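Local structure of methyltransferase-like protein 5 (Pyrococcus horikoshii, 1WY7) at residues A[115-120]-A[143-148]; A[169-174]-A[197-202]. The protein probably transfers methyl groups from S-adenosylmethionine to RNA, and holds S-adenosyl-L-homocysteine in the crystal. All coordinates share one frame; numbering follows the deposited sequence.

Contact 1 (A[115-120]-A[143-148]); sequences IVIMNP and VVYSIH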
loop_
_atom_site.group_PDB
_atom_site.type_symbol
_atom_site.label_atom_id
_atom_site.label_comp_id
_atom_site.label_asym_id
_atom_site.label_seq_id
_atom_site.Cartn_x
_atom_site.Cartn_y
_atom_site.Cartn_z
ATOM N N ILE A 115 -5.317 0.720 -10.995
ATOM C CA ILE A 115 -5.497 0.913 -9.561
ATOM C C ILE A 115 -4.184 1.103 -8.802
ATOM O O ILE A 115 -3.150 0.548 -9.157
ATOM C CB ILE A 115 -6.247 -0.323 -8.905
ATOM C CG1 ILE A 115 -7.757 -0.256 -9.149
ATOM C CG2 ILE A 115 -6.035 -0.352 -7.399
ATOM C CD1 ILE A 115 -8.175 -0.700 -10.493
ATOM N N VAL A 116 -4.240 1.903 -7.748
ATOM C CA VAL A 116 -3.087 2.080 -6.895
ATOM C C VAL A 116 -3.456 1.557 -5.502
ATOM O O VAL A 116 -4.542 1.836 -4.997
ATOM C CB VAL A 116 -2.673 3.567 -6.712
ATOM C CG1 VAL A 116 -1.669 3.650 -5.588
ATOM C CG2 VAL A 116 -2.076 4.154 -8.000
ATOM N N ILE A 117 -2.560 0.787 -4.899
ATOM C CA ILE A 117 -2.752 0.323 -3.534
ATOM C C ILE A 117 -1.447 0.707 -2.861
ATOM O O ILE A 117 -0.382 0.618 -3.478
ATOM C CB ILE A 117 -2.971 -1.200 -3.445
ATOM C CG1 ILE A 117 -1.758 -1.956 -3.999
ATOM C CG2 ILE A 117 -4.251 -1.562 -4.192
ATOM C CD1 ILE A 117 -1.929 -3.488 -4.003
HETATM N N MSE A 118 -1.518 1.168 -1.618
HETATM C CA MSE A 118 -0.306 1.560 -0.933
HETATM C C MSE A 118 -0.433 1.708 0.575
HETATM O O MSE A 118 -1.494 2.050 1.103
HETATM C CB MSE A 118 0.243 2.881 -1.531
HETATM C CG MSE A 118 -0.708 4.093 -1.478
HETATM SE SE MSE A 118 0.009 5.588 -2.254
HETATM C CE MSE A 118 -1.137 6.807 -1.734
ATOM N N ASN A 119 0.678 1.425 1.246
ATOM C CA ASN A 119 0.835 1.566 2.689
ATOM C C ASN A 119 2.041 2.508 2.712
ATOM O O ASN A 119 3.157 2.091 3.021
ATOM C CB ASN A 119 1.204 0.215 3.325
ATOM C CG ASN A 119 1.405 0.301 4.830
ATOM O OD1 ASN A 119 1.777 -0.681 5.467
ATOM N ND2 ASN A 119 1.158 1.469 5.404
ATOM N N PRO A 120 1.831 3.788 2.358
ATOM C CA PRO A 120 2.911 4.780 2.328
ATOM C C PRO A 120 3.375 5.219 3.699
ATOM O O PRO A 120 2.703 4.974 4.690
ATOM C CB PRO A 120 2.288 5.925 1.531
ATOM C CG PRO A 120 0.857 5.904 2.019
ATOM C CD PRO A 120 0.528 4.416 2.050
ATOM N N VAL A 143 -8.471 5.302 -9.344
ATOM C CA VAL A 143 -8.899 4.652 -8.102
ATOM C C VAL A 143 -7.675 4.385 -7.224
ATOM O O VAL A 143 -6.740 3.696 -7.635
ATOM C CB VAL A 143 -9.627 3.308 -8.359
ATOM C CG1 VAL A 143 -10.017 2.676 -7.015
ATOM C CG2 VAL A 143 -10.882 3.534 -9.203
ATOM N N VAL A 144 -7.689 4.920 -6.008
ATOM C CA VAL A 144 -6.570 4.767 -5.083
ATOM C C VAL A 144 -6.975 4.194 -3.729
ATOM O O VAL A 144 -7.973 4.623 -3.145
ATOM C CB VAL A 144 -5.890 6.142 -4.813
ATOM C CG1 VAL A 144 -4.793 5.995 -3.777
ATOM C CG2 VAL A 144 -5.378 6.731 -6.118
ATOM N N TYR A 145 -6.194 3.229 -3.239
ATOM C CA TYR A 145 -6.420 2.622 -1.927
ATOM C C TYR A 145 -5.163 2.915 -1.119
ATOM O O TYR A 145 -4.063 2.549 -1.527
ATOM C CB TYR A 145 -6.613 1.095 -2.022
ATOM C CG TYR A 145 -7.923 0.646 -2.648
ATOM C CD1 TYR A 145 -9.054 0.380 -1.862
ATOM C CD2 TYR A 145 -8.031 0.492 -4.027
ATOM C CE1 TYR A 145 -10.261 -0.030 -2.451
ATOM C CE2 TYR A 145 -9.218 0.089 -4.627
ATOM C CZ TYR A 145 -10.330 -0.171 -3.837
ATOM O OH TYR A 145 -11.508 -0.548 -4.447
ATOM N N SER A 146 -5.322 3.570 0.023
ATOM C CA SER A 146 -4.178 3.906 0.847
ATOM C C SER A 146 -4.465 3.750 2.325
ATOM O O SER A 146 -5.610 3.577 2.734
ATOM C CB SER A 146 -3.726 5.343 0.555
ATOM O OG SER A 146 -2.488 5.616 1.191
ATOM N N ILE A 147 -3.409 3.799 3.129
ATOM C CA ILE A 147 -3.539 3.658 4.570
ATOM C C ILE A 147 -2.916 4.870 5.250
ATOM O O ILE A 147 -1.850 5.323 4.853
ATOM C CB ILE A 147 -2.840 2.368 5.062
ATOM C CG1 ILE A 147 -3.484 1.141 4.397
ATOM C CG2 ILE A 147 -2.938 2.266 6.572
ATOM C CD1 ILE A 147 -2.861 -0.176 4.798
ATOM N N HIS A 148 -3.581 5.387 6.273
ATOM C CA HIS A 148 -3.086 6.554 6.995
ATOM C C HIS A 148 -3.495 6.512 8.458
ATOM O O HIS A 148 -4.403 5.772 8.840
ATOM C CB HIS A 148 -3.635 7.828 6.360
ATOM C CG HIS A 148 -3.227 8.006 4.933
ATOM N ND1 HIS A 148 -1.992 8.506 4.573
ATOM C CD2 HIS A 148 -3.855 7.683 3.779
ATOM C CE1 HIS A 148 -1.880 8.481 3.258
ATOM N NE2 HIS A 148 -2.994 7.986 2.750
#

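Contact 2 (A[169-174]-A[197-202]); sequences VTHRLT and IYRFSK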
loop_
_atom_site.group_PDB
_atom_site.type_symbol
_atom_site.label_atom_id
_atom_site.label_comp_id
_atom_site.label_asym_id
_atom_site.label_seq_id
_atom_site.Cartn_x
_atom_site.Cartn_y
_atom_site.Cartn_z
ATOM N N VAL A 169 -13.210 10.623 -1.255
ATOM C CA VAL A 169 -13.139 9.410 -0.463
ATOM C C VAL A 169 -14.498 8.716 -0.578
ATOM O O VAL A 169 -15.529 9.328 -0.282
ATOM C CB VAL A 169 -12.859 9.742 1.030
ATOM C CG1 VAL A 169 -12.977 8.475 1.899
ATOM C CG2 VAL A 169 -11.473 10.343 1.161
ATOM N N THR A 170 -14.508 7.462 -1.026
ATOM C CA THR A 170 -15.764 6.715 -1.137
ATOM C C THR A 170 -15.908 5.733 0.041
ATOM O O THR A 170 -17.022 5.398 0.456
ATOM C CB THR A 170 -15.839 5.912 -2.449
ATOM O OG1 THR A 170 -14.793 4.937 -2.467
ATOM C CG2 THR A 170 -15.692 6.832 -3.649
ATOM N N HIS A 171 -14.773 5.279 0.571
ATOM C CA HIS A 171 -14.766 4.346 1.694
ATOM C C HIS A 171 -13.618 4.655 2.625
ATOM O O HIS A 171 -12.556 5.101 2.190
ATOM C CB HIS A 171 -14.580 2.904 1.229
ATOM C CG HIS A 171 -15.648 2.410 0.309
ATOM N ND1 HIS A 171 -15.761 2.839 -0.994
ATOM C CD2 HIS A 171 -16.612 1.476 0.484
ATOM C CE1 HIS A 171 -16.746 2.184 -1.586
ATOM N NE2 HIS A 171 -17.279 1.351 -0.708
ATOM N N ARG A 172 -13.832 4.414 3.907
ATOM C CA ARG A 172 -12.797 4.608 4.912
ATOM C C ARG A 172 -13.079 3.597 6.015
ATOM O O ARG A 172 -14.089 3.699 6.713
ATOM C CB ARG A 172 -12.814 6.029 5.499
ATOM C CG ARG A 172 -11.642 6.297 6.466
ATOM C CD ARG A 172 -11.795 7.590 7.266
ATOM N NE ARG A 172 -12.691 7.414 8.407
ATOM C CZ ARG A 172 -13.178 8.405 9.149
ATOM N NH1 ARG A 172 -13.986 8.134 10.167
ATOM N NH2 ARG A 172 -12.872 9.667 8.875
ATOM N N LEU A 173 -12.201 2.610 6.148
ATOM C CA LEU A 173 -12.351 1.590 7.171
ATOM C C LEU A 173 -11.306 1.846 8.236
ATOM O O LEU A 173 -10.141 2.111 7.926
ATOM C CB LEU A 173 -12.158 0.188 6.585
ATOM C CG LEU A 173 -12.870 -0.200 5.279
ATOM C CD1 LEU A 173 -12.964 -1.714 5.236
ATOM C CD2 LEU A 173 -14.256 0.421 5.167
ATOM N N THR A 174 -11.714 1.763 9.494
ATOM C CA THR A 174 -10.786 1.998 10.583
ATOM C C THR A 174 -10.472 0.710 11.345
ATOM O O THR A 174 -11.381 -0.027 11.744
ATOM C CB THR A 174 -11.351 3.058 11.538
ATOM O OG1 THR A 174 -11.764 4.200 10.774
ATOM C CG2 THR A 174 -10.299 3.487 12.552
ATOM N N ILE A 197 -8.184 2.966 6.328
ATOM C CA ILE A 197 -7.891 2.425 5.015
ATOM C C ILE A 197 -8.843 3.214 4.112
ATOM O O ILE A 197 -10.068 3.141 4.267
ATOM C CB ILE A 197 -8.202 0.918 4.950
ATOM C CG1 ILE A 197 -7.334 0.179 5.970
ATOM C CG2 ILE A 197 -7.970 0.403 3.537
ATOM C CD1 ILE A 197 -7.568 -1.310 6.014
ATOM N N TYR A 198 -8.279 3.991 3.194
ATOM C CA TYR A 198 -9.084 4.813 2.300
ATOM C C TYR A 198 -9.207 4.271 0.898
ATOM O O TYR A 198 -8.343 3.547 0.418
ATOM C CB TYR A 198 -8.485 6.220 2.129
ATOM C CG TYR A 198 -8.485 7.128 3.327
ATOM C CD1 TYR A 198 -7.483 7.043 4.298
ATOM C CD2 TYR A 198 -9.453 8.126 3.464
ATOM C CE1 TYR A 198 -7.445 7.938 5.377
ATOM C CE2 TYR A 198 -9.422 9.023 4.536
ATOM C CZ TYR A 198 -8.418 8.917 5.484
ATOM O OH TYR A 198 -8.420 9.761 6.565
ATOM N N ARG A 199 -10.295 4.658 0.248
ATOM C CA ARG A 199 -10.528 4.345 -1.147
ATOM C C ARG A 199 -10.905 5.695 -1.745
ATOM O O ARG A 199 -11.911 6.285 -1.351
ATOM C CB ARG A 199 -11.683 3.386 -1.360
ATOM C CG ARG A 199 -11.885 3.149 -2.858
ATOM C CD ARG A 199 -13.042 2.253 -3.189
ATOM N NE ARG A 199 -13.094 2.023 -4.632
ATOM C CZ ARG A 199 -13.763 2.785 -5.492
ATOM N NH1 ARG A 199 -13.733 2.487 -6.787
ATOM N NH2 ARG A 199 -14.473 3.831 -5.059
ATOM N N PHE A 200 -10.084 6.189 -2.664
ATOM C CA PHE A 200 -10.313 7.473 -3.325
ATOM C C PHE A 200 -10.763 7.182 -4.758
ATOM O O PHE A 200 -10.284 6.235 -5.380
ATOM C CB PHE A 200 -9.011 8.287 -3.390
ATOM C CG PHE A 200 -8.377 8.560 -2.048
ATOM C CD1 PHE A 200 -8.752 9.663 -1.299
ATOM C CD2 PHE A 200 -7.348 7.754 -1.576
ATOM C CE1 PHE A 200 -8.108 9.968 -0.101
ATOM C CE2 PHE A 200 -6.696 8.049 -0.385
ATOM C CZ PHE A 200 -7.073 9.157 0.356
ATOM N N SER A 201 -11.672 8.000 -5.280
ATOM C CA SER A 201 -12.162 7.833 -6.642
ATOM C C SER A 201 -12.118 9.201 -7.327
ATOM O O SER A 201 -12.520 10.204 -6.727
ATOM C CB SER A 201 -13.597 7.304 -6.609
ATOM O OG SER A 201 -14.073 7.036 -7.915
ATOM N N LYS A 202 -11.634 9.257 -8.565
ATOM C CA LYS A 202 -11.549 10.539 -9.275
ATOM C C LYS A 202 -12.933 11.120 -9.577
ATOM O O LYS A 202 -13.749 10.479 -10.238
ATOM C CB LYS A 202 -10.758 10.390 -10.580
ATOM C CG LYS A 202 -10.512 11.725 -11.272
ATOM C CD LYS A 202 -9.379 11.668 -12.283
ATOM C CE LYS A 202 -8.889 13.080 -12.597
ATOM N NZ LYS A 202 -7.707 13.100 -13.511
HETATM O O HOH W 1 -11.448 11.077 6.947
#

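Contact 1 (A[115-120]-A[143-148])
The carbonyl O of Val-116 takes the amide of Tyr-145 at 2.8 Å (N to O), with the amide nitrogen lying 26° off the carbonyl plane. The same oxygen meets CA of Val-144 in a CA-H...O contact and lies in the plane of the Tyr-145 ring, at its edge. Val-116 N gives its proton to Val-143 O at 3.1 Å, and Met-118 N, the amide of a selenomethionine, reaches Tyr-145 O at 2.9 Å in a more bent hydrogen bond (N-H...O 131°). This is parallel pairing, two strands joined by helix 131-140 in a right-handed beta-alpha-beta crossover of the Rossmann-like methyltransferase fold. Branched residues suit these buried strands: CG2 of Ile-115 touches the ring edge of Tyr-145 at CD2 (4.0 Å), and CG2 of Ile-117 approaches its CB. The tyrosine hydroxyl, at the end of an otherwise apolar ring, is hydrogen-bonded to Asp-47 and Arg-199. On the face of Val-116 and Val-144, which helix 131-140 covers, the extended Met-118 chain carries CE to 3.4 Å from Ser-146 OG; serine is short, and the methyl packs against its CB and OG. Pro-120 CD also approaches that hydroxyl, at 3.4 Å. Asn-119, whose amide group is hydrogen-bonded to Thr-30 and Tyr-28, lines the S-adenosyl-L-homocysteine pocket.

Contact 2 (A[169-174]-A[197-202])
Arg-199 lies across Thr-170 and beside His-171, and its contacts can be traced outward from the strand. Its CB meets CB of His-171 at 3.9 Å; CG, anti to the backbone N (chi1 178°), passes Thr-170 OG1. The chain runs on extended, and CD lies 3.5 Å from His-171 ND1. At the tip NH2 donates to Thr-170 OG1 at 2.8 Å, almost exactly in the guanidinium plane, while NE and NH1 turn to Tyr-145 and Asp-47. Thr-170 OG1 is also bonded to His-171 ND1 at 2.7 Å, so one hydroxyl ties both side chains together; a threonine suits the place because its short branch keeps OG1 near the backbone. Thr-170 and His-171 together face Arg-199 in a classic beta bulge: Thr-170 N donates to Arg-199 O, and Arg-199 N to His-171 O. Beyond it the regular antiparallel hairpin resumes with the hydrogen-bonded pair Leu-173 and Ile-197. On the other face of the sheet CG of Arg-172 sits over one face of the Tyr-198 ring, offset toward its rim, in a CH-pi contact 4.2 Å from the centroid; a water accepts from Arg-172 NH2 (2.8 Å) and gives a weak bond to Tyr-198 OH. Val-169 CG2 packs on Phe-200 CE1 at 3.6 Å. Helix 152-164 covers the face of Arg-172 and Tyr-198 through Ile-158, helix 32-44 meets the face of His-171 and Ile-197, and strand 143-149 flanks 191-202 on the side away from 167-179.

How the contacts relate
Both contacts belong to one seven-stranded sheet. Contact 1 is its buried, central parallel part, close to the bound S-adenosyl-L-homocysteine, whereas contact 2 is the antiparallel hairpin at one margin, partly exposed and farther from the ligand. Strands 143-149 and 191-202 are neighbours, so the two contacts meet directly: the carbonyls of Val-144 and Ser-146 probably accept from the amides of Phe-200 and Tyr-198. Their chemistry follows their place. In 115-120/143-148 aliphatic side chains dominate, while 169-174/197-202 adds arginine, threonine, histidine and a bound water. Arg-199 bridges the two, its NH1 packing against Val-143 CG1, and Asp-47 is shared by Tyr-145 of contact 1 and Arg-199 of contact 2.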